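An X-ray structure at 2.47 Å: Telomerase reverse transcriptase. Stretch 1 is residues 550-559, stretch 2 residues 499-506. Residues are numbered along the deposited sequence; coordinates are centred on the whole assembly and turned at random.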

ATOM      1  N   LYS A 550      14.019 -18.467  21.162  1.00 88.95           N
ATOM      2  CA  LYS A 550      13.575 -17.319  20.384  1.00 69.61           C
ATOM      3  C   LYS A 550      12.851 -17.801  19.134  1.00 71.56           C
ATOM      4  O   LYS A 550      13.373 -18.640  18.393  1.00 71.31           O
ATOM      5  CB  LYS A 550      14.755 -16.422  20.000  1.00 66.48           C
ATOM      6  CG  LYS A 550      15.088 -15.339  21.016  1.00 86.64           C
ATOM      7  CD  LYS A 550      15.738 -15.910  22.266  1.00 94.23           C
ATOM      8  CE  LYS A 550      17.079 -16.560  21.957  1.00106.07           C
ATOM      9  NZ  LYS A 550      17.763 -17.026  23.198  1.00 96.23           N
HETATM   10  N   MSE A 551      11.657 -17.269  18.902  1.00 68.73           N
HETATM   11  CA  MSE A 551      10.939 -17.523  17.660  1.00 68.24           C
HETATM   12  C   MSE A 551      10.496 -16.206  17.032  1.00 64.49           C
HETATM   13  O   MSE A 551      10.087 -15.283  17.736  1.00 68.85           O
HETATM   14  CB  MSE A 551       9.723 -18.421  17.899  1.00 83.58           C
HETATM   15  CG  MSE A 551       8.853 -18.614  16.664  1.00 87.40           C
HETATM   16 SE   MSE A 551       7.250 -19.682  16.960  1.00124.27          SE
HETATM   17  CE  MSE A 551       8.097 -21.392  17.363  1.00 83.77           C
ATOM     18  N   THR A 552      10.590 -16.115  15.708  1.00 78.59           N
ATOM     19  CA  THR A 552      10.149 -14.935  14.976  1.00 79.53           C
ATOM     20  C   THR A 552       8.766 -15.203  14.394  1.00 71.59           C
ATOM     21  O   THR A 552       8.615 -15.996  13.458  1.00 73.65           O
ATOM     22  CB  THR A 552      11.141 -14.561  13.877  1.00 93.05           C
ATOM     23  OG1 THR A 552      12.397 -14.212  14.470  1.00 85.65           O
ATOM     24  CG2 THR A 552      10.624 -13.371  13.082  1.00 98.86           C
ATOM     25  N   PHE A 553       7.760 -14.553  14.961  1.00 75.47           N
ATOM     26  CA  PHE A 553       6.442 -14.490  14.358  1.00 70.98           C
ATOM     27  C   PHE A 553       6.392 -13.212  13.523  1.00 89.95           C
ATOM     28  O   PHE A 553       7.411 -12.544  13.333  1.00100.25           O
ATOM     29  CB  PHE A 553       5.364 -14.567  15.434  1.00 70.98           C
ATOM     30  CG  PHE A 553       4.012 -14.946  14.910  1.00 58.30           C
ATOM     31  CD1 PHE A 553       3.875 -15.972  13.993  1.00 60.70           C
ATOM     32  CD2 PHE A 553       2.878 -14.281  15.341  1.00 66.81           C
ATOM     33  CE1 PHE A 553       2.631 -16.324  13.507  1.00 64.04           C
ATOM     34  CE2 PHE A 553       1.632 -14.629  14.861  1.00 64.86           C
ATOM     35  CZ  PHE A 553       1.509 -15.655  13.943  1.00 68.98           C
ATOM     36  N   VAL A 554       5.217 -12.860  12.997  1.00 88.21           N
ATOM     37  CA  VAL A 554       5.136 -11.730  12.077  1.00 75.33           C
ATOM     38  C   VAL A 554       5.633 -10.468  12.769  1.00 84.92           C
ATOM     39  O   VAL A 554       4.991  -9.951  13.692  1.00 97.99           O
ATOM     40  CB  VAL A 554       3.698 -11.560  11.581  1.00 77.88           C
ATOM     41  CG1 VAL A 554       3.416 -12.537  10.461  1.00 85.29           C
ATOM     42  CG2 VAL A 554       2.718 -11.793  12.727  1.00 66.86           C
ATOM     43  N   GLY A 555       6.756  -9.937  12.291  1.00 61.55           N
ATOM     44  CA  GLY A 555       7.315  -8.707  12.821  1.00 88.35           C
ATOM     45  C   GLY A 555       7.771  -8.745  14.270  1.00 90.73           C
ATOM     46  O   GLY A 555       8.286  -7.744  14.782  1.00 94.77           O
ATOM     47  N   LEU A 556       7.607  -9.884  14.942  1.00 79.70           N
ATOM     48  CA  LEU A 556       7.838  -9.985  16.377  1.00 80.99           C
ATOM     49  C   LEU A 556       8.908 -11.020  16.689  1.00 66.09           C
ATOM     50  O   LEU A 556       8.953 -12.091  16.076  1.00 73.44           O
ATOM     51  CB  LEU A 556       6.558 -10.371  17.118  1.00 71.91           C
ATOM     52  CG  LEU A 556       5.322  -9.514  16.873  1.00 63.57           C
ATOM     53  CD1 LEU A 556       4.137 -10.080  17.639  1.00 54.51           C
ATOM     54  CD2 LEU A 556       5.591  -8.076  17.272  1.00 67.86           C
ATOM     55  N   ASP A 557       9.752 -10.697  17.662  1.00 76.38           N
ATOM     56  CA  ASP A 557      10.658 -11.654  18.281  1.00 76.70           C
ATOM     57  C   ASP A 557      10.040 -12.085  19.603  1.00 60.22           C
ATOM     58  O   ASP A 557       9.835 -11.252  20.492  1.00 67.83           O
ATOM     59  CB  ASP A 557      12.041 -11.049  18.511  1.00 75.74           C
ATOM     60  CG  ASP A 557      12.990 -11.317  17.366  1.00 91.62           C
ATOM     61  OD1 ASP A 557      12.569 -11.970  16.387  1.00 93.46           O
ATOM     62  OD2 ASP A 557      14.159 -10.881  17.450  1.00104.33           O
ATOM     63  N   ILE A 558       9.730 -13.372  19.727  1.00 57.18           N
ATOM     64  CA  ILE A 558       9.024 -13.899  20.890  1.00 58.30           C
ATOM     65  C   ILE A 558       9.934 -14.887  21.607  1.00 60.72           C
ATOM     66  O   ILE A 558      10.366 -15.886  21.016  1.00 58.55           O
ATOM     67  CB  ILE A 558       7.699 -14.565  20.498  1.00 60.20           C
ATOM     68  CG1 ILE A 558       6.808 -13.569  19.754  1.00 67.11           C
ATOM     69  CG2 ILE A 558       6.994 -15.092  21.736  1.00 56.75           C
ATOM     70  CD1 ILE A 558       5.540 -14.180  19.198  1.00 64.66           C
ATOM     71  N   ASN A 559      10.222 -14.609  22.877  1.00 62.98           N
ATOM     72  CA  ASN A 559      11.018 -15.505  23.707  1.00 63.46           C
ATOM     73  C   ASN A 559      10.102 -16.562  24.318  1.00 60.85           C
ATOM     74  O   ASN A 559       9.157 -16.233  25.041  1.00 62.17           O
ATOM     75  CB  ASN A 559      11.757 -14.727  24.796  1.00 61.53           C
ATOM     76  CG  ASN A 559      12.807 -15.571  25.512  1.00 63.46           C
ATOM     77  OD1 ASN A 559      12.526 -16.678  25.973  1.00 69.60           O
ATOM     78  ND2 ASN A 559      14.022 -15.051  25.601  1.00 64.85           N
TER
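Stretch 2 499-506: RLVDDFIF

Stretch 2 folds as a β-hairpin that packs through its side chains onto a second hairpin formed by stretch 1. In stretch 2, the strand ending at R499 and L500 passes through a type II' turn from L500 to D503 and returns as strand 503-506; the turn is closed by backbone hydrogen bonds from L500 N to D503 O (2.9 Å) and from D503 N to L500 O (2.8 Å). V501 carries the positive phi (58°) that a type II' turn requires at its second position. Strand 503-506 runs roughly antiparallel to strand 550-553, with a signed crossing angle of -145°. The axes approach no closer than 9.2 Å and no hydrogen bond joins the two stretches, so this is a packing of side chains rather than an extension of one sheet.

F553 and I505 cover the most surface, and their CA atoms lie 7.4 Å apart. I505, extended with chi1 and chi2 both t, lies over one face of the F553 ring: its CB stands 3.7 Å from the ring centroid, only 12° off the normal, a CH-pi contact, while I505 CG2 comes within 3.5 Å of F553 CE2. The far end of the same side chain reaches the neighbouring strand of the stretch 1 hairpin, where I505 CD1 meets I558 CD1 at 3.7 Å. The ring of F553 also approaches the backbone, its CE1 atom lying 3.2 Å from F504 O, although the F504 side chain itself starts away from stretch 1.

V554, next in coverage, extends the contact toward the turn of stretch 2. Its CG2 presses tightly against L500 CD2 (3.1 Å), and its CG1 lies 3.2 Å from D503 OD2, a close approach of a methyl group to a carboxylate oxygen.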

ATOM      1  N   ARG A 499      -4.319 -15.810  14.906  1.00 83.17           N
ATOM      2  CA  ARG A 499      -4.283 -15.856  13.453  1.00 74.21           C
ATOM      3  C   ARG A 499      -4.048 -14.456  12.908  1.00 71.13           C
ATOM      4  O   ARG A 499      -4.723 -13.504  13.307  1.00 83.74           O
ATOM      5  CB  ARG A 499      -5.571 -16.460  12.876  1.00 75.00           C
ATOM      6  CG  ARG A 499      -5.514 -16.677  11.371  1.00 78.17           C
ATOM      7  CD  ARG A 499      -6.799 -17.285  10.829  1.00 76.28           C
ATOM      8  NE  ARG A 499      -7.922 -16.359  10.926  1.00 79.38           N
ATOM      9  CZ  ARG A 499      -8.140 -15.363  10.074  1.00 66.25           C
ATOM     10  NH1 ARG A 499      -7.303 -15.158   9.064  1.00 64.50           N
ATOM     11  NH2 ARG A 499      -9.188 -14.569  10.238  1.00 65.61           N
ATOM     12  N   LEU A 500      -3.100 -14.367  11.969  1.00 76.73           N
ATOM     13  CA  LEU A 500      -2.738 -13.102  11.279  1.00 69.40           C
ATOM     14  C   LEU A 500      -2.679 -13.384   9.773  1.00 75.01           C
ATOM     15  O   LEU A 500      -1.642 -13.905   9.313  1.00 73.82           O
ATOM     16  CB  LEU A 500      -1.383 -12.616  11.803  1.00 68.44           C
ATOM     17  CG  LEU A 500      -1.030 -11.167  11.466  1.00 67.45           C
ATOM     18  CD1 LEU A 500      -2.288 -10.336  11.264  1.00 60.65           C
ATOM     19  CD2 LEU A 500      -0.156 -10.556  12.551  1.00 84.71           C
ATOM     20  N   VAL A 501      -3.766 -13.074   9.057  1.00 73.92           N
ATOM     21  CA  VAL A 501      -3.876 -13.299   7.582  1.00 70.54           C
ATOM     22  C   VAL A 501      -3.650 -14.785   7.276  1.00 74.15           C
ATOM     23  O   VAL A 501      -4.638 -15.545   7.283  1.00 72.78           O
ATOM     24  CB  VAL A 501      -2.920 -12.393   6.781  1.00 87.01           C
ATOM     25  CG1 VAL A 501      -3.164 -12.500   5.284  1.00 70.88           C
ATOM     26  CG2 VAL A 501      -3.002 -10.944   7.237  1.00 70.05           C
ATOM     27  N   ASP A 502      -2.397 -15.175   7.017  1.00 73.42           N
ATOM     28  CA  ASP A 502      -2.063 -16.557   6.698  1.00 78.72           C
ATOM     29  C   ASP A 502      -1.096 -17.188   7.694  1.00 74.31           C
ATOM     30  O   ASP A 502      -0.793 -18.381   7.568  1.00 67.08           O
ATOM     31  CB  ASP A 502      -1.506 -16.675   5.264  1.00 65.51           C
ATOM     32  CG  ASP A 502      -0.387 -15.682   4.959  1.00 74.00           C
ATOM     33  OD1 ASP A 502      -0.177 -14.729   5.733  1.00 84.28           O
ATOM     34  OD2 ASP A 502       0.283 -15.864   3.917  1.00 75.56           O
ATOM     35  N   ASP A 503      -0.636 -16.443   8.697  1.00 73.42           N
ATOM     36  CA  ASP A 503       0.312 -16.946   9.685  1.00 77.63           C
ATOM     37  C   ASP A 503      -0.390 -17.293  10.995  1.00 73.05           C
ATOM     38  O   ASP A 503      -1.251 -16.549  11.475  1.00 70.17           O
ATOM     39  CB  ASP A 503       1.416 -15.917   9.940  1.00 55.45           C
ATOM     40  CG  ASP A 503       2.161 -15.537   8.676  1.00 54.04           C
ATOM     41  OD1 ASP A 503       2.823 -16.411   8.080  1.00 81.03           O
ATOM     42  OD2 ASP A 503       2.068 -14.360   8.270  1.00 72.22           O
ATOM     43  N   PHE A 504       0.009 -18.414  11.587  1.00 58.70           N
ATOM     44  CA  PHE A 504      -0.586 -18.911  12.817  1.00 69.91           C
ATOM     45  C   PHE A 504       0.490 -19.069  13.879  1.00 71.82           C
ATOM     46  O   PHE A 504       1.646 -19.378  13.571  1.00 60.82           O
ATOM     47  CB  PHE A 504      -1.282 -20.261  12.605  1.00 67.67           C
ATOM     48  CG  PHE A 504      -2.471 -20.203  11.689  1.00 73.54           C
ATOM     49  CD1 PHE A 504      -3.756 -20.273  12.202  1.00 68.42           C
ATOM     50  CD2 PHE A 504      -2.305 -20.095  10.316  1.00 73.00           C
ATOM     51  CE1 PHE A 504      -4.857 -20.230  11.363  1.00 72.98           C
ATOM     52  CE2 PHE A 504      -3.399 -20.047   9.472  1.00 66.91           C
ATOM     53  CZ  PHE A 504      -4.678 -20.115   9.996  1.00 58.47           C
ATOM     54  N   ILE A 505       0.101 -18.851  15.135  1.00 61.77           N
ATOM     55  CA  ILE A 505       0.957 -19.146  16.277  1.00 53.37           C
ATOM     56  C   ILE A 505       0.085 -19.744  17.368  1.00 62.35           C
ATOM     57  O   ILE A 505      -1.075 -19.352  17.540  1.00 62.93           O
ATOM     58  CB  ILE A 505       1.714 -17.899  16.783  1.00 53.73           C
ATOM     59  CG1 ILE A 505       2.786 -18.309  17.796  1.00 59.28           C
ATOM     60  CG2 ILE A 505       0.757 -16.888  17.400  1.00 63.76           C
ATOM     61  CD1 ILE A 505       3.747 -17.210  18.150  1.00 60.02           C
ATOM     62  N   PHE A 506       0.634 -20.719  18.086  1.00 56.77           N
ATOM     63  CA  PHE A 506      -0.094 -21.384  19.158  1.00 70.25           C
ATOM     64  C   PHE A 506       0.859 -21.620  20.316  1.00 72.17           C
ATOM     65  O   PHE A 506       1.871 -22.307  20.157  1.00 71.18           O
ATOM     66  CB  PHE A 506      -0.697 -22.705  18.679  1.00 62.05           C
ATOM     67  CG  PHE A 506      -1.291 -23.524  19.782  1.00 71.31           C
ATOM     68  CD1 PHE A 506      -2.479 -23.137  20.381  1.00 68.53           C
ATOM     69  CD2 PHE A 506      -0.660 -24.674  20.229  1.00 66.86           C
ATOM     70  CE1 PHE A 506      -3.032 -23.886  21.402  1.00 72.37           C
ATOM     71  CE2 PHE A 506      -1.209 -25.429  21.250  1.00 70.76           C
ATOM     72  CZ  PHE A 506      -2.396 -25.035  21.839  1.00 72.73           C
TER